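Local coordinates for trehalose synthase regulatory protein (Candida albicans, PDB 5HUS) that resembles the trehalose-phosphatases of the HAD superfamily and probably acts as a regulatory component of trehalose synthesis, at residues Tyr76-Asp81 and Ala144-Val149; Thr148-Ala153 and Ser192-Lys197. One frame throughout, in Å; residues are numbered along the deposited sequence.

Interaction 1. Residues Tyr76-Asp81 and Ala144-Val149; sequences YLQRSD and ALDATV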
ATOM      1  N   TYR A  76       1.689  -2.626  -4.974  1.00 16.91           N
ATOM      2  CA  TYR A  76       0.922  -3.824  -5.321  1.00 18.44           C
ATOM      3  C   TYR A  76       1.790  -4.918  -5.924  1.00 15.20           C
ATOM      4  O   TYR A  76       1.346  -6.059  -6.051  1.00 19.08           O
ATOM      5  CB  TYR A  76      -0.196  -3.494  -6.313  1.00 22.43           C
ATOM      6  CG  TYR A  76      -1.407  -2.845  -5.695  1.00 34.08           C
ATOM      7  CD1 TYR A  76      -2.313  -3.588  -4.953  1.00 33.20           C
ATOM      8  CD2 TYR A  76      -1.653  -1.490  -5.872  1.00 43.50           C
ATOM      9  CE1 TYR A  76      -3.426  -2.992  -4.387  1.00 39.13           C
ATOM     10  CE2 TYR A  76      -2.759  -0.887  -5.316  1.00 36.43           C
ATOM     11  CZ  TYR A  76      -3.642  -1.642  -4.575  1.00 35.94           C
ATOM     12  OH  TYR A  76      -4.747  -1.040  -4.018  1.00 49.59           O
ATOM     13  N   LEU A  77       3.019  -4.572  -6.298  1.00 17.57           N
ATOM     14  CA  LEU A  77       3.878  -5.502  -7.025  1.00 17.84           C
ATOM     15  C   LEU A  77       4.355  -6.671  -6.168  1.00 23.27           C
ATOM     16  O   LEU A  77       4.455  -6.569  -4.947  1.00 20.52           O
ATOM     17  CB  LEU A  77       5.083  -4.761  -7.604  1.00 15.55           C
ATOM     18  CG  LEU A  77       4.766  -3.649  -8.599  1.00 18.10           C
ATOM     19  CD1 LEU A  77       6.048  -2.966  -9.041  1.00 22.06           C
ATOM     20  CD2 LEU A  77       4.006  -4.178  -9.814  1.00 25.15           C
ATOM     21  N   GLN A  78       4.655  -7.787  -6.824  1.00 17.13           N
ATOM     22  CA  GLN A  78       5.108  -8.967  -6.112  1.00 15.31           C
ATOM     23  C   GLN A  78       6.559  -8.817  -5.674  1.00 17.83           C
ATOM     24  O   GLN A  78       7.306  -7.981  -6.202  1.00 17.92           O
ATOM     25  CB  GLN A  78       4.935 -10.217  -6.979  1.00 18.96           C
ATOM     26  CG  GLN A  78       5.876 -10.312  -8.172  1.00 22.82           C
ATOM     27  CD  GLN A  78       5.544 -11.503  -9.063  1.00 25.57           C
ATOM     28  OE1 GLN A  78       5.660 -12.653  -8.645  1.00 28.69           O
ATOM     29  NE2 GLN A  78       5.111 -11.226 -10.287  1.00 26.06           N
ATOM     30  N   ARG A  79       6.936  -9.625  -4.687  1.00 19.17           N
ATOM     31  CA  ARG A  79       8.263  -9.561  -4.093  1.00 19.10           C
ATOM     32  C   ARG A  79       9.365  -9.604  -5.140  1.00 19.32           C
ATOM     33  O   ARG A  79      10.282  -8.775  -5.122  1.00 20.93           O
ATOM     34  CB  ARG A  79       8.450 -10.703  -3.100  1.00 19.39           C
ATOM     35  CG  ARG A  79       7.685 -10.516  -1.796  1.00 17.16           C
ATOM     36  CD  ARG A  79       7.712 -11.783  -0.971  1.00 19.07           C
ATOM     37  NE  ARG A  79       6.930 -12.832  -1.610  1.00 18.97           N
ATOM     38  CZ  ARG A  79       6.896 -14.094  -1.200  1.00 24.99           C
ATOM     39  NH1 ARG A  79       7.597 -14.469  -0.134  1.00 25.54           N
ATOM     40  NH2 ARG A  79       6.149 -14.978  -1.848  1.00 23.71           N
ATOM     41  N   SER A  80       9.268 -10.560  -6.057  1.00 19.65           N
ATOM     42  CA  SER A  80      10.333 -10.768  -7.031  1.00 22.61           C
ATOM     43  C   SER A  80      10.544  -9.548  -7.935  1.00 21.59           C
ATOM     44  O   SER A  80      11.685  -9.216  -8.265  1.00 21.45           O
ATOM     45  CB  SER A  80      10.048 -12.026  -7.866  1.00 22.62           C
ATOM     46  OG  SER A  80       8.810 -11.933  -8.544  1.00 23.72           O
ATOM     47  N   ASP A  81       9.466  -8.866  -8.318  1.00 19.68           N
ATOM     48  CA  ASP A  81       9.600  -7.644  -9.119  1.00 19.35           C
ATOM     49  C   ASP A  81      10.237  -6.510  -8.319  1.00 23.72           C
ATOM     50  O   ASP A  81      11.067  -5.767  -8.840  1.00 21.42           O
ATOM     51  CB  ASP A  81       8.245  -7.194  -9.669  1.00 20.43           C
ATOM     52  CG  ASP A  81       7.774  -8.049 -10.838  1.00 26.83           C
ATOM     53  OD1 ASP A  81       8.556  -8.898 -11.304  1.00 25.82           O
ATOM     54  OD2 ASP A  81       6.625  -7.866 -11.289  1.00 25.93           O
ATOM     55  N   ALA A 144      -2.228 -13.519 -11.518  1.00 20.57           N
ATOM     56  CA  ALA A 144      -2.111 -14.176 -10.226  1.00 20.97           C
ATOM     57  C   ALA A 144      -0.732 -13.920  -9.626  1.00 21.75           C
ATOM     58  O   ALA A 144       0.276 -14.326 -10.190  1.00 22.11           O
ATOM     59  CB  ALA A 144      -2.364 -15.675 -10.364  1.00 26.72           C
ATOM     60  N   LEU A 145      -0.690 -13.214  -8.500  1.00 18.51           N
ATOM     61  CA  LEU A 145       0.561 -13.034  -7.776  1.00 16.66           C
ATOM     62  C   LEU A 145       0.610 -14.087  -6.657  1.00 19.33           C
ATOM     63  O   LEU A 145      -0.054 -15.121  -6.762  1.00 20.66           O
ATOM     64  CB  LEU A 145       0.677 -11.600  -7.254  1.00 20.10           C
ATOM     65  CG  LEU A 145       0.615 -10.532  -8.361  1.00 22.52           C
ATOM     66  CD1 LEU A 145       0.870  -9.121  -7.834  1.00 24.54           C
ATOM     67  CD2 LEU A 145       1.590 -10.857  -9.500  1.00 18.92           C
ATOM     68  N   ASP A 146       1.381 -13.857  -5.599  1.00 17.67           N
ATOM     69  CA  ASP A 146       1.525 -14.889  -4.573  1.00 19.14           C
ATOM     70  C   ASP A 146       0.401 -14.852  -3.540  1.00 18.56           C
ATOM     71  O   ASP A 146       0.044 -15.887  -2.969  1.00 20.49           O
ATOM     72  CB  ASP A 146       2.881 -14.773  -3.874  1.00 19.47           C
ATOM     73  CG  ASP A 146       4.044 -15.011  -4.822  1.00 25.25           C
ATOM     74  OD1 ASP A 146       3.855 -15.732  -5.822  1.00 28.22           O
ATOM     75  OD2 ASP A 146       5.139 -14.469  -4.574  1.00 27.71           O
ATOM     76  N   ALA A 147      -0.167 -13.667  -3.313  1.00 17.04           N
ATOM     77  CA  ALA A 147      -1.195 -13.494  -2.286  1.00 19.86           C
ATOM     78  C   ALA A 147      -2.317 -12.563  -2.736  1.00 20.21           C
ATOM     79  O   ALA A 147      -3.159 -12.159  -1.932  1.00 25.02           O
ATOM     80  CB  ALA A 147      -0.567 -12.970  -0.994  1.00 17.24           C
ATOM     81  N   THR A 148      -2.324 -12.217  -4.018  1.00 16.61           N
ATOM     82  CA  THR A 148      -3.386 -11.392  -4.573  1.00 18.03           C
ATOM     83  C   THR A 148      -3.718 -11.884  -5.967  1.00 16.63           C
ATOM     84  O   THR A 148      -2.885 -12.501  -6.631  1.00 18.18           O
ATOM     85  CB  THR A 148      -2.998  -9.885  -4.618  1.00 25.52           C
ATOM     86  OG1 THR A 148      -1.684  -9.740  -5.152  1.00 25.50           O
ATOM     87  CG2 THR A 148      -3.005  -9.283  -3.234  1.00 26.23           C
ATOM     88  N   VAL A 149      -4.952 -11.648  -6.392  1.00 20.77           N
ATOM     89  CA  VAL A 149      -5.371 -11.996  -7.743  1.00 19.85           C
ATOM     90  C   VAL A 149      -6.067 -10.782  -8.336  1.00 22.34           C
ATOM     91  O   VAL A 149      -6.870 -10.129  -7.663  1.00 22.22           O
ATOM     92  CB  VAL A 149      -6.312 -13.224  -7.772  1.00 21.00           C
ATOM     93  CG1 VAL A 149      -6.672 -13.590  -9.210  1.00 25.08           C
ATOM     94  CG2 VAL A 149      -5.674 -14.422  -7.055  1.00 20.40           C
TER
HETATM   95  O   HOH W   1      -1.147  -6.887  -5.289  1.00 27.37           O
HETATM   96  O   HOH W   2       7.268 -12.869  -5.849  1.00 24.40           O
HETATM   97  O   HOH W   3       5.144 -11.698  -3.779  1.00 18.89           O
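A salt bridge joins Arg79, in the first turn of helix 79-86, to Asp146, in the turn between strands 141-144 and 149-152. Arg79 NH2 gives a single hydrogen bond to Asp146 OD2, 3.0 Å long with an N-H...O angle of 158°. The oxygen lies near the guanidinium plane, but the donor meets it from above the carboxylate plane; only NH2 and OD2 are bonded across the bridge, in keeping with planes 86° apart. Arginine suits the place because its length spans the gap from the helix start.

The fold explains the setting: helix 79-86 belongs to the Rossmann-like core of the HAD family, whereas the turn belongs to the four-stranded cap, so the bridge ties core to cap. Leu145 N bonds to Thr148 O within the turn, and Glu97 fastens it further, bonding to the backbone N of Asp146 and Ala147 and to Thr148 OG1.

Van der Waals contact comes from Leu145, whose methyls lie against polar atoms: CD1 reaches Tyr76 O at 3.6 Å, and CD2 touches Gln78 NE2 at 3.6 Å. Gln78, the N-cap residue, has CG between its backbone N and carbonyl carbon (chi1 70°), and from there the extended chain carries the amide to Leu145 CD2, the two side chains crossing obliquely.

Waters bridge other polar atoms. Water 1 donates to Tyr76 O (2.7 Å) and to Thr148 OG1 (2.9 Å). Water 3 accepts from Arg79 N and NE and lies 2.9 Å from Asp146 OD2, a carboxylate whose negative charge probably interacts favourably with the N-terminal end of helix 79-86.

Interaction 2. Residues Thr148-Ala153 and Ser192-Lys197; sequences TVRFHA and SVIVQK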
ATOM      1  N   THR A 148      -2.324 -12.217  -4.018  1.00 16.61           N
ATOM      2  CA  THR A 148      -3.386 -11.392  -4.573  1.00 18.03           C
ATOM      3  C   THR A 148      -3.718 -11.884  -5.967  1.00 16.63           C
ATOM      4  O   THR A 148      -2.885 -12.501  -6.631  1.00 18.18           O
ATOM      5  CB  THR A 148      -2.998  -9.885  -4.618  1.00 25.52           C
ATOM      6  OG1 THR A 148      -1.684  -9.740  -5.152  1.00 25.50           O
ATOM      7  CG2 THR A 148      -3.005  -9.283  -3.234  1.00 26.23           C
ATOM      8  N   VAL A 149      -4.952 -11.648  -6.392  1.00 20.77           N
ATOM      9  CA  VAL A 149      -5.371 -11.996  -7.743  1.00 19.85           C
ATOM     10  C   VAL A 149      -6.067 -10.782  -8.336  1.00 22.34           C
ATOM     11  O   VAL A 149      -6.870 -10.129  -7.663  1.00 22.22           O
ATOM     12  CB  VAL A 149      -6.312 -13.224  -7.772  1.00 21.00           C
ATOM     13  CG1 VAL A 149      -6.672 -13.590  -9.210  1.00 25.08           C
ATOM     14  CG2 VAL A 149      -5.674 -14.422  -7.055  1.00 20.40           C
ATOM     15  N   ARG A 150      -5.744 -10.466  -9.585  1.00 18.66           N
ATOM     16  CA  ARG A 150      -6.369  -9.326 -10.241  1.00 23.21           C
ATOM     17  C   ARG A 150      -7.011  -9.744 -11.560  1.00 28.61           C
ATOM     18  O   ARG A 150      -6.373 -10.363 -12.411  1.00 27.59           O
ATOM     19  CB  ARG A 150      -5.351  -8.204 -10.463  1.00 22.05           C
ATOM     20  CG  ARG A 150      -5.994  -6.865 -10.795  1.00 30.85           C
ATOM     21  CD  ARG A 150      -4.967  -5.738 -10.886  1.00 35.27           C
ATOM     22  NE  ARG A 150      -4.418  -5.356  -9.587  1.00 38.10           N
ATOM     23  CZ  ARG A 150      -4.725  -4.231  -8.948  1.00 43.40           C
ATOM     24  NH1 ARG A 150      -5.580  -3.370  -9.483  1.00 41.88           N
ATOM     25  NH2 ARG A 150      -4.174  -3.961  -7.772  1.00 45.08           N
ATOM     26  N   PHE A 151      -8.288  -9.406 -11.705  1.00 21.70           N
ATOM     27  CA  PHE A 151      -9.060  -9.720 -12.899  1.00 21.95           C
ATOM     28  C   PHE A 151      -9.133  -8.461 -13.757  1.00 25.08           C
ATOM     29  O   PHE A 151      -9.835  -7.516 -13.412  1.00 25.34           O
ATOM     30  CB  PHE A 151     -10.459 -10.215 -12.506  1.00 26.17           C
ATOM     31  CG  PHE A 151     -11.339 -10.601 -13.667  1.00 30.10           C
ATOM     32  CD1 PHE A 151     -10.799 -11.016 -14.873  1.00 29.75           C
ATOM     33  CD2 PHE A 151     -12.720 -10.556 -13.541  1.00 36.52           C
ATOM     34  CE1 PHE A 151     -11.621 -11.370 -15.931  1.00 32.59           C
ATOM     35  CE2 PHE A 151     -13.543 -10.908 -14.596  1.00 35.30           C
ATOM     36  CZ  PHE A 151     -12.991 -11.313 -15.791  1.00 31.38           C
ATOM     37  N   HIS A 152      -8.398  -8.444 -14.865  1.00 22.91           N
ATOM     38  CA  HIS A 152      -8.326  -7.266 -15.725  1.00 27.84           C
ATOM     39  C   HIS A 152      -9.358  -7.313 -16.848  1.00 23.09           C
ATOM     40  O   HIS A 152      -9.469  -8.311 -17.553  1.00 27.32           O
ATOM     41  CB  HIS A 152      -6.937  -7.132 -16.349  1.00 27.91           C
ATOM     42  CG  HIS A 152      -5.831  -6.919 -15.360  1.00 27.59           C
ATOM     43  ND1 HIS A 152      -5.316  -5.672 -15.086  1.00 25.52           N
ATOM     44  CD2 HIS A 152      -5.116  -7.795 -14.615  1.00 25.04           C
ATOM     45  CE1 HIS A 152      -4.340  -5.786 -14.201  1.00 27.88           C
ATOM     46  NE2 HIS A 152      -4.197  -7.063 -13.902  1.00 19.88           N
ATOM     47  N   ALA A 153     -10.096  -6.222 -17.024  1.00 26.64           N
ATOM     48  CA  ALA A 153     -11.063  -6.131 -18.112  1.00 29.09           C
ATOM     49  C   ALA A 153     -10.352  -6.183 -19.461  1.00 26.43           C
ATOM     50  O   ALA A 153     -10.866  -6.757 -20.419  1.00 24.74           O
ATOM     51  CB  ALA A 153     -11.881  -4.859 -17.992  1.00 34.52           C
ATOM     52  N   SER A 192     -10.473  -3.074 -13.165  1.00 34.73           N
ATOM     53  CA  SER A 192     -10.082  -4.403 -12.730  1.00 28.28           C
ATOM     54  C   SER A 192     -10.712  -4.760 -11.392  1.00 29.00           C
ATOM     55  O   SER A 192     -11.144  -3.893 -10.638  1.00 33.05           O
ATOM     56  CB  SER A 192      -8.559  -4.513 -12.628  1.00 25.67           C
ATOM     57  OG  SER A 192      -8.068  -3.757 -11.534  1.00 31.52           O
ATOM     58  N   VAL A 193     -10.769  -6.053 -11.117  1.00 25.47           N
ATOM     59  CA  VAL A 193     -11.180  -6.545  -9.812  1.00 26.08           C
ATOM     60  C   VAL A 193      -9.948  -7.051  -9.076  1.00 26.14           C
ATOM     61  O   VAL A 193      -9.240  -7.913  -9.590  1.00 26.99           O
ATOM     62  CB  VAL A 193     -12.215  -7.678  -9.930  1.00 28.30           C
ATOM     63  CG1 VAL A 193     -12.580  -8.224  -8.548  1.00 22.15           C
ATOM     64  CG2 VAL A 193     -13.455  -7.193 -10.667  1.00 27.07           C
ATOM     65  N   ILE A 194      -9.677  -6.513  -7.889  1.00 25.59           N
ATOM     66  CA  ILE A 194      -8.571  -7.034  -7.094  1.00 21.02           C
ATOM     67  C   ILE A 194      -9.090  -7.825  -5.898  1.00 22.81           C
ATOM     68  O   ILE A 194      -9.996  -7.383  -5.186  1.00 20.26           O
ATOM     69  CB  ILE A 194      -7.618  -5.921  -6.604  1.00 22.45           C
ATOM     70  CG1 ILE A 194      -6.486  -6.534  -5.773  1.00 29.59           C
ATOM     71  CG2 ILE A 194      -8.363  -4.852  -5.817  1.00 30.85           C
ATOM     72  CD1 ILE A 194      -5.572  -5.520  -5.148  1.00 48.65           C
ATOM     73  N   VAL A 195      -8.520  -9.011  -5.713  1.00 17.86           N
ATOM     74  CA  VAL A 195      -8.884  -9.890  -4.604  1.00 18.40           C
ATOM     75  C   VAL A 195      -7.745  -9.887  -3.585  1.00 18.98           C
ATOM     76  O   VAL A 195      -6.600 -10.217  -3.932  1.00 20.17           O
ATOM     77  CB  VAL A 195      -9.175 -11.335  -5.098  1.00 20.29           C
ATOM     78  CG1 VAL A 195      -9.709 -12.204  -3.951  1.00 19.25           C
ATOM     79  CG2 VAL A 195     -10.151 -11.310  -6.261  1.00 22.37           C
ATOM     80  N   GLN A 196      -8.036  -9.473  -2.352  1.00 18.44           N
ATOM     81  CA  GLN A 196      -7.006  -9.449  -1.318  1.00 20.95           C
ATOM     82  C   GLN A 196      -7.563  -9.695   0.078  1.00 17.97           C
ATOM     83  O   GLN A 196      -8.780  -9.616   0.311  1.00 20.47           O
ATOM     84  CB  GLN A 196      -6.235  -8.108  -1.334  1.00 21.33           C
ATOM     85  CG  GLN A 196      -7.042  -6.949  -0.846  1.00 24.09           C
ATOM     86  CD  GLN A 196      -6.206  -5.687  -0.659  1.00 35.86           C
ATOM     87  OE1 GLN A 196      -6.522  -4.828   0.162  1.00 53.25           O
ATOM     88  NE2 GLN A 196      -5.148  -5.568  -1.430  1.00 33.93           N
ATOM     89  N   LYS A 197      -6.644 -10.001   0.989  1.00 19.39           N
ATOM     90  CA  LYS A 197      -6.954 -10.143   2.402  1.00 18.55           C
ATOM     91  C   LYS A 197      -7.428  -8.821   2.992  1.00 21.21           C
ATOM     92  O   LYS A 197      -6.840  -7.765   2.742  1.00 19.10           O
ATOM     93  CB  LYS A 197      -5.728 -10.641   3.171  1.00 20.40           C
ATOM     94  CG  LYS A 197      -5.802 -12.087   3.621  1.00 51.55           C
ATOM     95  CD  LYS A 197      -6.915 -12.285   4.636  1.00 45.10           C
ATOM     96  CE  LYS A 197      -6.433 -13.008   5.883  1.00 35.83           C
ATOM     97  NZ  LYS A 197      -7.524 -13.792   6.524  1.00 39.43           N
TER
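Val149 and Val195 face each other as a hydrogen-bonded pair in two adjacent antiparallel strands, 149-152 and 192-197, whose directions differ by 169°. Their backbone bonds are unequal: Val195 N to Val149 O is 2.8 Å, while Val149 N to Val195 O stretches to 3.3 Å. Phe151 and Val193 form the next such pair, bonded from Phe151 N to Val193 O at 2.8 Å and from Val193 N to Phe151 O. Between and beyond them, Arg150-Ile194 and His152-Ser192 are non-hydrogen-bonded pairs, where CA-H...O contacts such as Arg150 CA to Val193 O (3.3 Å) supplement the ladder.

Apolar contact occupies the face of Val149, Phe151, Val193 and Val195. The beta-branched valines suit strands, and Phe151 CB lies 4.0 Å from Val193 CB before its ring, with CG anti to the backbone N (chi1 -179°), leads away from the partner strand.

The polar chemistry lies on the opposite face. Arg150 runs at a slant across Ile194, bringing NH2 within 3.4 Å of Ile194 CD1, while Ile194 CB sits over the centre of the guanidinium. Arg150 NH1 also donates to Ser192 OG at 3.2 Å, somewhat bent (144°). Small serine can tuck beside the arginine, and its hydroxyl is held mainly by Val189 O, the arginine adding a long, bent bond.

These strands are the inner pair of the cap sheet, between 141-144 and 184-189. Helices 116-136 and 161-179 cover the valine and phenylalanine face, whereas Tyr76, from the core, makes a cation-pi contact with Arg150 on the other.

In the fold
Interaction 2 is a buried contact inside the cap, joining its two central strands by regular backbone bonds with a hydrophobic face against helices. Interaction 1 is a surface contact between the cap's turn and the core, smaller in area and carried mostly by side chains and water, with a few backbone atoms: one salt bridge, leucine methyls and bridging molecules. They share Thr148 and Val149, where the turn passes into the strand; of these only Thr148 takes part in interaction 1, through a water. The Tyr76 ring also packs on Ile194, CE1 to CD1 3.4 Å. The face of Arg150, Ser192 and Ile194 thus looks toward the core loop from which helix 79-86 departs.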